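Local structure of putative dioxygenase (1H-3-hydroxy-4-oxoquinaldine 2,4-dioxygenase) (Mycobacteroides abscessus subsp. abscessus, 6RA3) at residues 29-34 and 181-186. The protein cleaves the heterocyclic ring of the Pseudomonas quinolone signal (PQS) with dioxygen, releasing N-octanoylanthranilate and carbon monoxide. Sequence-based numbering, arbitrary orientation.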
# COMPACT_ATOMS: atom_id res chain seq x y z
N SER A 29 2.11 15.86 -10.09
CA SER A 29 0.74 16.21 -9.82
C SER A 29 0.68 17.67 -9.36
O SER A 29 1.70 18.35 -9.23
CB SER A 29 0.13 15.25 -8.79
OG SER A 29 0.16 13.90 -9.25
N GLY A 30 -0.53 18.17 -9.16
CA GLY A 30 -0.75 19.49 -8.61
C GLY A 30 -0.65 19.47 -7.09
O GLY A 30 -0.19 18.50 -6.49
N TRP A 31 -1.08 20.57 -6.46
CA TRP A 31 -1.00 20.66 -5.01
C TRP A 31 -2.13 19.85 -4.41
O TRP A 31 -3.23 19.86 -4.92
CB TRP A 31 -1.08 22.11 -4.52
CG TRP A 31 0.16 22.84 -4.68
CD1 TRP A 31 0.54 23.53 -5.78
CD2 TRP A 31 1.26 22.95 -3.74
NE1 TRP A 31 1.78 24.07 -5.59
CE2 TRP A 31 2.24 23.73 -4.35
CE3 TRP A 31 1.48 22.48 -2.45
CZ2 TRP A 31 3.42 24.06 -3.71
CZ3 TRP A 31 2.66 22.78 -1.83
CH2 TRP A 31 3.62 23.58 -2.45
N ALA A 32 -1.83 19.13 -3.33
CA ALA A 32 -2.82 18.44 -2.51
C ALA A 32 -3.35 17.17 -3.15
O ALA A 32 -4.46 16.75 -2.84
CB ALA A 32 -4.04 19.33 -2.18
N HIS A 33 -2.59 16.54 -4.03
CA HIS A 33 -2.99 15.22 -4.48
C HIS A 33 -1.74 14.53 -4.97
O HIS A 33 -0.66 15.13 -5.03
CB HIS A 33 -4.14 15.26 -5.51
CG HIS A 33 -3.81 15.93 -6.81
ND1 HIS A 33 -4.66 15.90 -7.88
CD2 HIS A 33 -2.73 16.66 -7.20
CE1 HIS A 33 -4.12 16.56 -8.89
NE2 HIS A 33 -2.96 17.04 -8.50
N ASP A 34 -1.87 13.24 -5.25
CA ASP A 34 -0.68 12.42 -5.42
C ASP A 34 -0.68 11.70 -6.77
O ASP A 34 -1.40 12.09 -7.69
CB ASP A 34 -0.59 11.42 -4.25
CG ASP A 34 -1.76 10.46 -4.19
OD1 ASP A 34 -2.63 10.51 -5.08
OD2 ASP A 34 -1.81 9.66 -3.23
N ALA A 181 -3.03 26.07 2.69
CA ALA A 181 -2.41 27.37 2.90
C ALA A 181 -1.09 27.46 2.15
O ALA A 181 -0.81 28.47 1.48
CB ALA A 181 -2.21 27.66 4.40
N ARG A 182 -0.27 26.41 2.20
CA ARG A 182 1.03 26.47 1.53
C ARG A 182 0.88 26.59 0.02
O ARG A 182 1.65 27.31 -0.63
CB ARG A 182 1.88 25.23 1.87
CG ARG A 182 3.18 25.10 1.06
CD ARG A 182 4.02 23.94 1.58
NE ARG A 182 4.22 24.08 3.02
CZ ARG A 182 3.62 23.35 3.96
NH1 ARG A 182 2.77 22.36 3.64
NH2 ARG A 182 3.87 23.63 5.24
N ALA A 183 -0.08 25.86 -0.55
CA ALA A 183 -0.38 25.99 -1.98
C ALA A 183 -0.70 27.44 -2.32
O ALA A 183 -0.17 27.99 -3.29
CB ALA A 183 -1.54 25.08 -2.35
N GLY A 184 -1.57 28.06 -1.53
CA GLY A 184 -1.93 29.45 -1.70
C GLY A 184 -0.71 30.32 -1.80
O GLY A 184 -0.56 31.06 -2.77
N ARG A 185 0.15 30.25 -0.79
CA ARG A 185 1.40 31.01 -0.76
C ARG A 185 2.22 30.79 -2.01
O ARG A 185 2.73 31.75 -2.62
CB ARG A 185 2.24 30.58 0.44
CG ARG A 185 2.39 31.56 1.52
CD ARG A 185 2.11 30.94 2.83
NE ARG A 185 2.90 29.73 3.12
CZ ARG A 185 2.47 28.77 3.93
NH1 ARG A 185 1.28 28.87 4.50
NH2 ARG A 185 3.20 27.69 4.16
N VAL A 186 2.49 29.52 -2.34
CA VAL A 186 3.48 29.20 -3.36
C VAL A 186 2.98 29.65 -4.72
O VAL A 186 3.72 30.26 -5.50
CB VAL A 186 3.83 27.70 -3.33
CG1 VAL A 186 4.68 27.32 -4.52
CG2 VAL A 186 4.59 27.36 -2.04
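Trp31 lays one face of its indole against helix 177-194, where Ala183 sits beneath the ring. The CA of Ala183 lies 4.1 Å from the centroid of the six-membered ring and 19° off its normal, a CH-pi contact, while Ala183 CB reaches Trp31 CG at 3.7 Å. With CG anti to the carbonyl carbon (chi1 -78°), the indole extends from the loop to the helix. The benzo carbons CZ2 and CZ3 meet two more side chains, which come in obliquely and cross the tryptophan side chain at about a right angle. Val186 CG1 packs against Trp31 CZ2 at 3.6 Å, and in the aliphatic part of Arg182, Arg182 CG lies 3.7 Å from Trp31 CZ3. Beyond this stem the arginine chain bends at chi3, and its guanidinium forms salt bridges with Asp178 and Asp68. The side-chain contacts between the two segments are apolar; Phe69 and Met74 add to the packing round the indole. Trp31 occupies the second position of a type II turn, Gly30 to His33, whose Gly30 N donates to His33 NE2 in the plane of the imidazole (2.8 Å). This loop follows strand 24-28, the position of the oxyanion-hole loop in alpha/beta-hydrolase folds, and here brings Trp31 beside His97, a probable substrate-binding residue.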